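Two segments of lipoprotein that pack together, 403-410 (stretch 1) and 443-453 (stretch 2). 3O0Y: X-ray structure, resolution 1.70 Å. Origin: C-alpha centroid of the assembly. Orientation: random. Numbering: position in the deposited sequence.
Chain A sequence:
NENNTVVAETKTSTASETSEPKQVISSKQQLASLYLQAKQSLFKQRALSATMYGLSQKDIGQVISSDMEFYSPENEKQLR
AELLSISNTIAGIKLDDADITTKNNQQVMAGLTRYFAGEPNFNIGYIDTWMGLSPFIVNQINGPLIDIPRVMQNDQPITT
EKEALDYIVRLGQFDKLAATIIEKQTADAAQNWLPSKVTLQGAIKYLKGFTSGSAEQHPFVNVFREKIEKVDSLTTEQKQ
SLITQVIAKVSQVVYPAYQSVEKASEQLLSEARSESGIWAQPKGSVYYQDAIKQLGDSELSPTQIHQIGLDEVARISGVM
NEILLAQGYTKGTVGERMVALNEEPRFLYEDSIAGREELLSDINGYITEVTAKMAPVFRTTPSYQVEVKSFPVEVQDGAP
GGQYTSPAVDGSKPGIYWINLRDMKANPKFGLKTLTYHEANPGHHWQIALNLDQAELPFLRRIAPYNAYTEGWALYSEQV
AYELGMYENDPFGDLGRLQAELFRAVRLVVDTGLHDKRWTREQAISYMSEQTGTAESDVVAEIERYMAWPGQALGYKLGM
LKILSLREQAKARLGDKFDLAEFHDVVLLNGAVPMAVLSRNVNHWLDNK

Stretch 1, residues 403-410: QYTSPAVD
Stretch 2 443-453: GHHWQIALNLD

Stretch 1 begins as a strand, Q403 to T405, that enters from earlier in the chain and then runs on as an extended loop. Stretch 2 is a helix from H444, with G443 at the N-cap position. The strand and helix run nearly parallel, N to C, at a signed crossing angle of -19°, and their axes approach to 9.2 Å.

Strand phi/psi values are -162/159, -124/133 and -113/133. S406, P407 and A408 stay extended, near -63/150, and V409 turns to -51/-39. Helical residues lie near -62/-44. G443 is at -84/-124. Its O accepts from Q447 N at 3.1 Å, and the i to i+4 pattern continues with I448 N to H444 O at 2.8 Å and L452 N to I448 O at 2.9 Å.

The backbone register is set by four CA pairs. Y404 CA lies 6.8 Å from H444 CA. S406 CA lies 6.9 Å from I448 CA. P407 CA lies 7.5 Å from A449 CA. V409 CA lies 6.8 Å from L452 CA. H444, I448 and L452 are four residues apart, so they line one side of the helix and point toward stretch 1. On the strand, Y404 points toward the helix, while Q403 and T405 point away, as expected from strand alternation.

One hydrogen bond joins the stretches. Y404 OH lies 2.7 Å from H445 ND1, near the plane of the imidazole and at its edge, where the nitrogen lone pair or N-H would point. Either atom could be the donor. Y404 is t (chi1 174°, chi2 75°) and H445 is t (chi1 176°, chi2 71°). H445 NE2 is hydrogen-bonded elsewhere in the structure.

The same two rings meet rim to rim, with centroids 5.5 Å apart and planes at 68°. Neither covers the other's face. One face of the Y404 ring instead lies against the helix backbone at H444 C and H445 CA. Y404 CD2 is 3.7 Å from H444 CB; H444 is m (chi1 -75°, chi2 -39°).

The remaining contacts are mainly apolar. Y404 CE2 meets I448 CD1 at 3.7 Å. P407 CD, on a C-gamma exo ring, lies 4.2 Å from I448 CG2 and 3.8 Å from L452 CD1. V409 (t) CG2 reaches L452 CD2 at 4.4 Å. I448 and L452 are both m, t.

S406 (chi1 168°, t) donates from OG to P407 O at 2.8 Å. This bond stays within the loop. The same S406 OG packs 3.7 Å from I448 CG2. Together the stretches bury 397 Å², both sides summed.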

# COMPACT_ATOMS: atom_id res chain seq x y z
N GLN A 403 6.54 -3.23 6.02
CA GLN A 403 5.21 -2.78 5.56
C GLN A 403 4.58 -2.14 6.78
O GLN A 403 4.95 -2.43 7.90
CB GLN A 403 4.41 -3.99 5.13
CG GLN A 403 3.05 -3.68 4.58
CD GLN A 403 2.51 -4.87 3.85
OE1 GLN A 403 2.43 -5.96 4.41
NE2 GLN A 403 2.27 -4.70 2.56
N TYR A 404 3.59 -1.29 6.55
CA TYR A 404 2.83 -0.71 7.65
C TYR A 404 1.39 -1.06 7.37
O TYR A 404 0.91 -0.88 6.22
CB TYR A 404 2.97 0.82 7.71
CG TYR A 404 2.06 1.44 8.74
CD1 TYR A 404 2.34 1.34 10.05
CD2 TYR A 404 0.89 2.07 8.38
CE1 TYR A 404 1.50 1.90 11.00
CE2 TYR A 404 0.05 2.62 9.29
CZ TYR A 404 0.31 2.50 10.59
OH TYR A 404 -0.53 3.04 11.52
N THR A 405 0.71 -1.54 8.39
CA THR A 405 -0.78 -1.70 8.36
C THR A 405 -1.48 -0.79 9.31
O THR A 405 -1.01 -0.58 10.42
CB THR A 405 -1.19 -3.16 8.63
OG1 THR A 405 -0.62 -3.62 9.86
CG2 THR A 405 -0.70 -4.07 7.48
N SER A 406 -2.53 -0.13 8.80
CA SER A 406 -3.26 0.87 9.60
C SER A 406 -3.92 0.27 10.85
O SER A 406 -4.29 -0.92 10.88
CB SER A 406 -4.33 1.47 8.73
OG SER A 406 -5.27 2.27 9.52
N PRO A 407 -4.05 1.08 11.89
CA PRO A 407 -4.94 0.64 12.99
C PRO A 407 -6.41 0.50 12.54
O PRO A 407 -6.83 1.06 11.55
CB PRO A 407 -4.85 1.76 13.99
CG PRO A 407 -3.81 2.76 13.44
CD PRO A 407 -3.75 2.51 11.98
N ALA A 408 -7.17 -0.27 13.28
CA ALA A 408 -8.62 -0.19 13.18
C ALA A 408 -9.04 1.20 13.68
O ALA A 408 -8.36 1.76 14.57
CB ALA A 408 -9.23 -1.30 14.10
N VAL A 409 -10.10 1.76 13.11
CA VAL A 409 -10.52 3.12 13.46
C VAL A 409 -10.64 3.26 14.96
O VAL A 409 -10.17 4.22 15.56
CB VAL A 409 -11.79 3.55 12.75
CG1 VAL A 409 -12.11 5.01 13.08
CG2 VAL A 409 -11.61 3.36 11.31
N ASP A 410 -11.15 2.23 15.65
CA ASP A 410 -11.35 2.33 17.11
C ASP A 410 -10.15 2.03 17.95
O ASP A 410 -10.23 2.15 19.16
CB ASP A 410 -12.54 1.46 17.60
CG ASP A 410 -12.29 -0.04 17.47
OD1 ASP A 410 -11.09 -0.46 17.28
OD2 ASP A 410 -13.31 -0.79 17.55
N GLY A 443 6.87 8.76 9.36
CA GLY A 443 6.26 8.28 8.11
C GLY A 443 4.82 7.75 8.16
O GLY A 443 3.93 8.41 8.67
N HIS A 444 4.61 6.53 7.72
CA HIS A 444 3.26 6.04 7.54
C HIS A 444 2.42 6.07 8.78
O HIS A 444 1.27 6.51 8.70
CB HIS A 444 3.24 4.63 7.00
CG HIS A 444 3.59 4.48 5.55
ND1 HIS A 444 3.17 5.37 4.57
CD2 HIS A 444 4.28 3.50 4.91
CE1 HIS A 444 3.58 4.92 3.39
NE2 HIS A 444 4.25 3.79 3.56
N HIS A 445 2.90 5.58 9.92
CA HIS A 445 2.07 5.53 11.12
C HIS A 445 1.65 6.94 11.56
O HIS A 445 0.46 7.23 11.81
CB HIS A 445 2.77 4.80 12.27
CG HIS A 445 1.94 4.84 13.53
ND1 HIS A 445 0.78 4.11 13.64
CD2 HIS A 445 1.99 5.66 14.62
CE1 HIS A 445 0.18 4.41 14.80
NE2 HIS A 445 0.88 5.37 15.41
N TRP A 446 2.60 7.86 11.63
CA TRP A 446 2.31 9.18 12.12
C TRP A 446 1.23 9.82 11.20
O TRP A 446 0.27 10.40 11.70
CB TRP A 446 3.58 10.02 12.19
CG TRP A 446 3.48 11.25 13.05
CD1 TRP A 446 3.35 12.55 12.62
CD2 TRP A 446 3.63 11.31 14.46
NE1 TRP A 446 3.40 13.39 13.68
CE2 TRP A 446 3.55 12.67 14.82
CE3 TRP A 446 3.83 10.35 15.45
CZ2 TRP A 446 3.66 13.11 16.14
CZ3 TRP A 446 3.94 10.79 16.74
CH2 TRP A 446 3.92 12.15 17.07
N GLN A 447 1.40 9.67 9.91
CA GLN A 447 0.51 10.32 8.93
C GLN A 447 -0.85 9.68 8.93
O GLN A 447 -1.87 10.39 9.13
CB GLN A 447 1.13 10.30 7.55
CG GLN A 447 0.31 10.86 6.43
CD GLN A 447 -0.61 9.84 5.85
OE1 GLN A 447 -0.18 8.89 5.23
NE2 GLN A 447 -1.95 10.15 5.91
N ILE A 448 -0.87 8.35 8.81
CA ILE A 448 -2.18 7.62 8.76
C ILE A 448 -3.00 7.80 10.05
O ILE A 448 -4.19 8.04 10.04
CB ILE A 448 -1.94 6.15 8.42
CG1 ILE A 448 -1.60 6.06 6.93
CG2 ILE A 448 -3.13 5.21 8.78
CD1 ILE A 448 -1.04 4.76 6.50
N ALA A 449 -2.35 7.67 11.19
CA ALA A 449 -3.00 7.86 12.44
C ALA A 449 -3.55 9.27 12.64
O ALA A 449 -4.70 9.47 13.07
CB ALA A 449 -2.01 7.47 13.61
N LEU A 450 -2.76 10.29 12.25
CA LEU A 450 -3.30 11.66 12.27
C LEU A 450 -4.52 11.79 11.35
O LEU A 450 -5.47 12.45 11.71
CB LEU A 450 -2.22 12.71 11.97
CG LEU A 450 -1.24 12.97 13.09
CD1 LEU A 450 -0.02 13.82 12.58
CD2 LEU A 450 -1.96 13.68 14.34
N ASN A 451 -4.47 11.20 10.16
CA ASN A 451 -5.60 11.32 9.26
C ASN A 451 -6.84 10.66 9.88
O ASN A 451 -7.92 11.25 9.81
CB ASN A 451 -5.30 10.66 7.96
CG ASN A 451 -6.24 11.06 6.85
OD1 ASN A 451 -7.30 11.73 7.05
ND2 ASN A 451 -5.89 10.65 5.66
N LEU A 452 -6.65 9.51 10.55
CA LEU A 452 -7.79 8.86 11.18
C LEU A 452 -8.39 9.71 12.27
O LEU A 452 -9.62 9.77 12.43
CB LEU A 452 -7.37 7.55 11.80
CG LEU A 452 -7.12 6.42 10.86
CD1 LEU A 452 -6.48 5.20 11.71
CD2 LEU A 452 -8.37 5.99 10.04
N ASP A 453 -7.53 10.48 12.98
CA ASP A 453 -8.00 11.35 14.02
C ASP A 453 -8.87 12.59 13.57
O ASP A 453 -9.47 13.27 14.43
CB ASP A 453 -6.85 11.90 14.84
CG ASP A 453 -6.32 10.95 15.90
OD1 ASP A 453 -7.02 10.03 16.38
OD2 ASP A 453 -5.09 11.15 16.24